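Local atomic coordinates of enoyl-CoA hydratase (PDB entry 3LKE), a protein that probably catalyses the hydration of enoyl-CoA thioesters or a related reaction on acyl-CoA substrates, as a member of the crotonase superfamily. Residues A[194-197]-A[198-202]; A[119-123]-A[124-128]. All coordinates share one frame; numbering follows the deposited sequence.

Contact 1 of 2, residues A[194-197]-A[198-202]; sequences QERV and KNYLK
E195 and N199, R196 and Y200, and V197 and L201 pair one turn apart on helix 190-205, an amphipathic alpha-helix laid against the parallel part of the six-stranded crotonase sheet. The backbone bonds are the i to i+4 bonds of a regular alpha-helix, such as N199 N to E195 O at 3.0 Å and Y200 N to R196 O at 2.8 Å.

On the outer side the chemistry is polar. The E195 carboxylate and N199 amide planes stand 81° apart, and N199 ND2 gives E195 OE1 only a weak bond of 3.4 Å, bent to 141°. The amide's other end, N199 OD1, accepts from K202 NZ at 3.2 Å, so one asparagine bridges an acid one turn back and a lysine one turn ahead. A leucine in its place would probably leave E195 OE1 and K202 NZ each without this partner.

Along one flank, R196 holds CG anti to the backbone N (chi1 174°) and bends at chi2, which brings Y200 CB over one face of its guanidinium, while NH2 approaches the tyrosine ring obliquely, the two planes nearly perpendicular. Its charge is answered by a salt bridge to E185.

Apolar and aromatic side chains suit the inner side: V197 packs on L107, Y200 on V103, V105 and L167 of the second subunit, and L201 on Y16 and I53. V197 and L201 run side by side, and V197 CG1 meets L201 CD1 at 3.8 Å.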
ATOM      1  N   GLN A 194       6.018 -25.340 -17.604  1.00 30.22           N
ATOM      2  CA  GLN A 194       6.852 -26.362 -16.993  1.00 31.52           C
ATOM      3  C   GLN A 194       8.322 -25.930 -16.938  1.00 28.78           C
ATOM      4  O   GLN A 194       9.007 -26.166 -15.942  1.00 31.80           O
ATOM      5  CB  GLN A 194       6.711 -27.679 -17.768  1.00 32.71           C
ATOM      6  CG  GLN A 194       7.025 -28.912 -16.973  1.00 40.99           C
ATOM      7  CD  GLN A 194       6.768 -30.177 -17.773  1.00 45.86           C
ATOM      8  OE1 GLN A 194       5.745 -30.300 -18.448  1.00 44.43           O
ATOM      9  NE2 GLN A 194       7.699 -31.123 -17.699  1.00 48.17           N
ATOM     10  N   GLU A 195       8.801 -25.317 -18.017  1.00 30.01           N
ATOM     11  CA  GLU A 195      10.182 -24.834 -18.089  1.00 32.20           C
ATOM     12  C   GLU A 195      10.414 -23.652 -17.147  1.00 32.61           C
ATOM     13  O   GLU A 195      11.431 -23.600 -16.456  1.00 31.99           O
ATOM     14  CB  GLU A 195      10.538 -24.427 -19.518  1.00 33.59           C
ATOM     15  CG  GLU A 195      11.928 -23.795 -19.671  1.00 38.44           C
ATOM     16  CD  GLU A 195      13.066 -24.800 -19.479  1.00 41.07           C
ATOM     17  OE1 GLU A 195      14.236 -24.362 -19.374  1.00 46.48           O
ATOM     18  OE2 GLU A 195      12.795 -26.019 -19.437  1.00 37.73           O
ATOM     19  N   ARG A 196       9.467 -22.716 -17.130  1.00 32.20           N
ATOM     20  CA  ARG A 196       9.544 -21.528 -16.268  1.00 28.12           C
ATOM     21  C   ARG A 196       9.659 -21.916 -14.794  1.00 30.70           C
ATOM     22  O   ARG A 196      10.494 -21.388 -14.051  1.00 31.34           O
ATOM     23  CB  ARG A 196       8.313 -20.644 -16.487  1.00 29.10           C
ATOM     24  CG  ARG A 196       8.208 -19.438 -15.543  1.00 28.82           C
ATOM     25  CD  ARG A 196       9.459 -18.584 -15.567  1.00 30.02           C
ATOM     26  NE  ARG A 196       9.310 -17.440 -14.663  1.00 33.45           N
ATOM     27  CZ  ARG A 196      10.216 -17.072 -13.763  1.00 35.60           C
ATOM     28  NH1 ARG A 196      11.359 -17.745 -13.651  1.00 33.26           N
ATOM     29  NH2 ARG A 196       9.979 -16.024 -12.975  1.00 31.34           N
ATOM     30  N   VAL A 197       8.801 -22.839 -14.376  1.00 27.71           N
ATOM     31  CA  VAL A 197       8.810 -23.352 -13.010  1.00 30.81           C
ATOM     32  C   VAL A 197      10.129 -24.036 -12.657  1.00 32.11           C
ATOM     33  O   VAL A 197      10.667 -23.860 -11.565  1.00 30.51           O
ATOM     34  CB  VAL A 197       7.638 -24.316 -12.776  1.00 28.86           C
ATOM     35  CG1 VAL A 197       7.726 -24.939 -11.405  1.00 26.95           C
ATOM     36  CG2 VAL A 197       6.306 -23.571 -12.938  1.00 31.78           C
ATOM     37  N   LYS A 198      10.642 -24.829 -13.590  1.00 30.17           N
ATOM     38  CA  LYS A 198      11.951 -25.446 -13.430  1.00 32.22           C
ATOM     39  C   LYS A 198      13.004 -24.390 -13.095  1.00 30.78           C
ATOM     40  O   LYS A 198      13.747 -24.516 -12.124  1.00 32.88           O
ATOM     41  CB  LYS A 198      12.321 -26.175 -14.723  1.00 33.72           C
ATOM     42  CG  LYS A 198      13.771 -26.613 -14.847  1.00 39.27           C
ATOM     43  CD  LYS A 198      14.009 -27.202 -16.235  1.00 39.26           C
ATOM     44  CE  LYS A 198      15.474 -27.538 -16.475  1.00 48.20           C
ATOM     45  NZ  LYS A 198      15.947 -28.621 -15.575  1.00 48.76           N
ATOM     46  N   ASN A 199      13.046 -23.345 -13.905  1.00 30.82           N
ATOM     47  CA  ASN A 199      14.030 -22.282 -13.744  1.00 32.59           C
ATOM     48  C   ASN A 199      13.807 -21.496 -12.455  1.00 33.57           C
ATOM     49  O   ASN A 199      14.759 -21.139 -11.760  1.00 33.31           O
ATOM     50  CB  ASN A 199      14.005 -21.352 -14.954  1.00 34.14           C
ATOM     51  CG  ASN A 199      14.442 -22.051 -16.228  1.00 38.51           C
ATOM     52  OD1 ASN A 199      15.286 -22.937 -16.195  1.00 36.78           O
ATOM     53  ND2 ASN A 199      13.874 -21.643 -17.354  1.00 40.69           N
ATOM     54  N   TYR A 200      12.546 -21.245 -12.128  1.00 30.53           N
ATOM     55  CA  TYR A 200      12.232 -20.472 -10.934  1.00 31.38           C
ATOM     56  C   TYR A 200      12.662 -21.236  -9.685  1.00 30.73           C
ATOM     57  O   TYR A 200      13.263 -20.671  -8.775  1.00 32.48           O
ATOM     58  CB  TYR A 200      10.736 -20.145 -10.900  1.00 29.01           C
ATOM     59  CG  TYR A 200      10.264 -19.374  -9.678  1.00 27.95           C
ATOM     60  CD1 TYR A 200      10.228 -17.986  -9.680  1.00 31.97           C
ATOM     61  CD2 TYR A 200       9.823 -20.042  -8.542  1.00 28.98           C
ATOM     62  CE1 TYR A 200       9.781 -17.274  -8.556  1.00 26.12           C
ATOM     63  CE2 TYR A 200       9.375 -19.340  -7.421  1.00 30.49           C
ATOM     64  CZ  TYR A 200       9.355 -17.969  -7.441  1.00 27.38           C
ATOM     65  OH  TYR A 200       8.905 -17.298  -6.315  1.00 26.78           O
ATOM     66  N   LEU A 201      12.363 -22.529  -9.644  1.00 30.38           N
ATOM     67  CA  LEU A 201      12.751 -23.347  -8.505  1.00 30.52           C
ATOM     68  C   LEU A 201      14.267 -23.487  -8.407  1.00 33.34           C
ATOM     69  O   LEU A 201      14.818 -23.600  -7.313  1.00 32.64           O
ATOM     70  CB  LEU A 201      12.090 -24.721  -8.576  1.00 34.92           C
ATOM     71  CG  LEU A 201      10.569 -24.699  -8.434  1.00 32.00           C
ATOM     72  CD1 LEU A 201      10.009 -26.105  -8.561  1.00 31.49           C
ATOM     73  CD2 LEU A 201      10.152 -24.042  -7.107  1.00 34.54           C
ATOM     74  N   LYS A 202      14.929 -23.487  -9.559  1.00 34.72           N
ATOM     75  CA  LYS A 202      16.383 -23.521  -9.597  1.00 36.85           C
ATOM     76  C   LYS A 202      16.944 -22.275  -8.907  1.00 37.87           C
ATOM     77  O   LYS A 202      17.892 -22.368  -8.128  1.00 38.75           O
ATOM     78  CB  LYS A 202      16.876 -23.606 -11.041  1.00 40.65           C
ATOM     79  CG  LYS A 202      18.389 -23.576 -11.193  1.00 45.36           C
ATOM     80  CD  LYS A 202      18.777 -23.173 -12.612  1.00 49.71           C
ATOM     81  CE  LYS A 202      18.056 -24.038 -13.650  1.00 50.61           C
ATOM     82  NZ  LYS A 202      18.223 -23.506 -15.031  1.00 53.22           N
TER

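Contact 2 of 2, residues A[119-123]-A[124-128]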
ATOM      1  N   MET A 119      -7.816 -18.100  -2.257  1.00 21.57           N
ATOM      2  CA  MET A 119      -6.899 -18.820  -1.354  1.00 20.80           C
ATOM      3  C   MET A 119      -5.445 -18.690  -1.820  1.00 22.02           C
ATOM      4  O   MET A 119      -4.530 -18.542  -1.006  1.00 23.04           O
ATOM      5  CB  MET A 119      -7.300 -20.294  -1.179  1.00 21.36           C
ATOM      6  CG  MET A 119      -8.469 -20.490  -0.205  1.00 27.30           C
ATOM      7  SD  MET A 119      -8.661 -22.190   0.416  1.00 25.32           S
ATOM      8  CE  MET A 119      -7.087 -22.910  -0.181  1.00 19.31           C
ATOM      9  N   MET A 120      -5.239 -18.705  -3.132  1.00 22.55           N
ATOM     10  CA  MET A 120      -3.881 -18.672  -3.664  1.00 20.78           C
ATOM     11  C   MET A 120      -3.236 -17.289  -3.556  1.00 20.77           C
ATOM     12  O   MET A 120      -2.043 -17.143  -3.796  1.00 21.87           O
ATOM     13  CB  MET A 120      -3.822 -19.194  -5.106  1.00 19.19           C
ATOM     14  CG  MET A 120      -4.314 -20.651  -5.267  1.00 21.98           C
ATOM     15  SD  MET A 120      -3.401 -21.874  -4.274  1.00 15.00           S
ATOM     16  CE  MET A 120      -4.594 -22.272  -3.027  1.00 27.08           C
ATOM     17  N   LEU A 121      -4.025 -16.271  -3.196  1.00 18.79           N
ATOM     18  CA  LEU A 121      -3.463 -14.939  -3.000  1.00 21.57           C
ATOM     19  C   LEU A 121      -2.513 -14.895  -1.808  1.00 19.86           C
ATOM     20  O   LEU A 121      -1.731 -13.946  -1.666  1.00 22.48           O
ATOM     21  CB  LEU A 121      -4.579 -13.903  -2.857  1.00 21.63           C
ATOM     22  CG  LEU A 121      -5.417 -13.712  -4.116  1.00 22.39           C
ATOM     23  CD1 LEU A 121      -6.582 -12.751  -3.827  1.00 23.78           C
ATOM     24  CD2 LEU A 121      -4.547 -13.163  -5.241  1.00 25.36           C
ATOM     25  N   ALA A 122      -2.554 -15.937  -0.975  1.00 21.16           N
ATOM     26  CA  ALA A 122      -1.611 -16.067   0.128  1.00 20.60           C
ATOM     27  C   ALA A 122      -0.208 -16.479  -0.321  1.00 24.88           C
ATOM     28  O   ALA A 122       0.740 -16.398   0.458  1.00 24.47           O
ATOM     29  CB  ALA A 122      -2.126 -17.044   1.148  1.00 21.62           C
ATOM     30  N   CYS A 123      -0.081 -16.929  -1.568  1.00 22.75           N
ATOM     31  CA  CYS A 123       1.205 -17.436  -2.058  1.00 22.98           C
ATOM     32  C   CYS A 123       2.153 -16.293  -2.392  1.00 21.93           C
ATOM     33  O   CYS A 123       1.726 -15.160  -2.644  1.00 23.46           O
ATOM     34  CB  CYS A 123       1.027 -18.293  -3.314  1.00 22.78           C
ATOM     35  SG  CYS A 123       0.181 -19.852  -3.037  1.00 24.22           S
ATOM     36  N   ASP A 124       3.445 -16.609  -2.395  1.00 22.68           N
ATOM     37  CA  ASP A 124       4.482 -15.636  -2.735  1.00 23.85           C
ATOM     38  C   ASP A 124       4.434 -15.219  -4.196  1.00 21.09           C
ATOM     39  O   ASP A 124       4.786 -14.108  -4.538  1.00 23.16           O
ATOM     40  CB  ASP A 124       5.860 -16.207  -2.453  1.00 21.68           C
ATOM     41  CG  ASP A 124       6.110 -16.431  -0.984  1.00 25.20           C
ATOM     42  OD1 ASP A 124       5.590 -15.652  -0.143  1.00 24.60           O
ATOM     43  OD2 ASP A 124       6.852 -17.377  -0.669  1.00 25.12           O
ATOM     44  N   ARG A 125       4.014 -16.135  -5.066  1.00 22.34           N
ATOM     45  CA  ARG A 125       3.919 -15.812  -6.477  1.00 21.88           C
ATOM     46  C   ARG A 125       2.802 -16.651  -7.076  1.00 23.25           C
ATOM     47  O   ARG A 125       2.608 -17.792  -6.688  1.00 25.56           O
ATOM     48  CB  ARG A 125       5.259 -16.082  -7.193  1.00 24.60           C
ATOM     49  CG  ARG A 125       5.333 -15.538  -8.614  1.00 26.58           C
ATOM     50  CD  ARG A 125       6.778 -15.561  -9.152  1.00 22.61           C
ATOM     51  NE  ARG A 125       6.931 -14.785 -10.382  1.00 24.26           N
ATOM     52  CZ  ARG A 125       7.088 -13.473 -10.437  1.00 24.84           C
ATOM     53  NH1 ARG A 125       7.061 -12.751  -9.315  1.00 26.37           N
ATOM     54  NH2 ARG A 125       7.237 -12.868 -11.614  1.00 25.33           N
ATOM     55  N   ARG A 126       2.035 -16.038  -7.962  1.00 23.09           N
ATOM     56  CA  ARG A 126       0.975 -16.716  -8.678  1.00 23.82           C
ATOM     57  C   ARG A 126       1.281 -16.594 -10.154  1.00 21.80           C
ATOM     58  O   ARG A 126       1.438 -15.489 -10.665  1.00 21.61           O
ATOM     59  CB  ARG A 126      -0.369 -16.052  -8.373  1.00 23.47           C
ATOM     60  CG  ARG A 126      -0.932 -16.331  -6.982  1.00 23.49           C
ATOM     61  CD  ARG A 126      -0.385 -15.388  -5.915  1.00 23.18           C
ATOM     62  NE  ARG A 126      -0.822 -14.011  -6.134  1.00 22.57           N
ATOM     63  CZ  ARG A 126      -0.426 -12.965  -5.409  1.00 23.26           C
ATOM     64  NH1 ARG A 126       0.410 -13.123  -4.395  1.00 23.10           N
ATOM     65  NH2 ARG A 126      -0.879 -11.757  -5.693  1.00 22.06           N
ATOM     66  N   ILE A 127       1.367 -17.728 -10.848  1.00 25.34           N
ATOM     67  CA  ILE A 127       1.660 -17.736 -12.279  1.00 24.13           C
ATOM     68  C   ILE A 127       0.498 -18.416 -12.986  1.00 23.23           C
ATOM     69  O   ILE A 127       0.074 -19.500 -12.569  1.00 24.05           O
ATOM     70  CB  ILE A 127       2.935 -18.554 -12.575  1.00 25.61           C
ATOM     71  CG1 ILE A 127       4.143 -17.948 -11.844  1.00 25.11           C
ATOM     72  CG2 ILE A 127       3.201 -18.601 -14.089  1.00 23.49           C
ATOM     73  CD1 ILE A 127       5.388 -18.856 -11.860  1.00 26.72           C
ATOM     74  N   ALA A 128      -0.024 -17.790 -14.035  1.00 25.37           N
ATOM     75  CA  ALA A 128      -1.183 -18.349 -14.735  1.00 25.17           C
ATOM     76  C   ALA A 128      -0.869 -18.694 -16.191  1.00 25.39           C
ATOM     77  O   ALA A 128      -0.037 -18.045 -16.833  1.00 25.14           O
ATOM     78  CB  ALA A 128      -2.345 -17.355 -14.692  1.00 27.53           C
TER
HETATM   79  O   HOH W   1       3.189 -15.355   1.085  1.00 23.88           O
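R126 bends twice, at chi2 (85°) and chi3 (66°), which turns its side chain back beside the chain that precedes it and brings NH1 to C123 O and CD to M120 O. The side chain of L121 crosses the arginine at about a right angle, and its CD2 lies over one face of the guanidinium, offset from the centre. The frame is a 3-10 turn, 119-122, leading through C123 and D124 into strand 125-129 of the crotonase sheet.

Arginine suits this place because its flat, many-donor group can serve several acceptors at once. NH1 donates to C123 O at 3.0 Å with an N-H...O angle of 143°; the oxygen lies at the guanidinium edge, nearly in its plane. L121 O sits over the same face as L121 CD2, 3.6 Å from NH1, and that CD2 is 3.9 Å from NE. Beyond the turn, NE donates to L182 O and NH1 forms a salt bridge with E160 of the second subunit, so this buried charge is probably stabilised from the turn, from L182 and from across the subunit interface.

The 3-10 turn is closed by backbone bonds, among them C123 N to M120 O at 3.0 Å. The small C123 fits where the chain runs close to T104 and A106 of the neighbouring strand and I97 of helix 81-98. D124 has a salt bridge to K216 and a hydrogen bond to Y159 of the second subunit. A water bridges the corner, donating to A122 O and D124 OD1, each at 2.7 Å.

How the contacts relate
Contact 1 lies on the outer part of the fold, partly buried, whereas contact 2 is wholly buried near the centre of the chain, about 16 Å away between centres. Both meet strand 103-108: helix 190-205 lays V197 and Y200 on it, and strand 125-129 pairs with it by backbone bonds. The chemistry follows the place. Contact 1 offers polar groups outward and apolar ones inward; contact 2 has its charged groups buried and met by partners in the chain and by E160 and Y159 of the second subunit. They touch directly where Y200 CE1 packs on R125 CD at 3.5 Å, and E185 forms salt bridges with both R196 and R125, which probably eases the closeness of these two arginines.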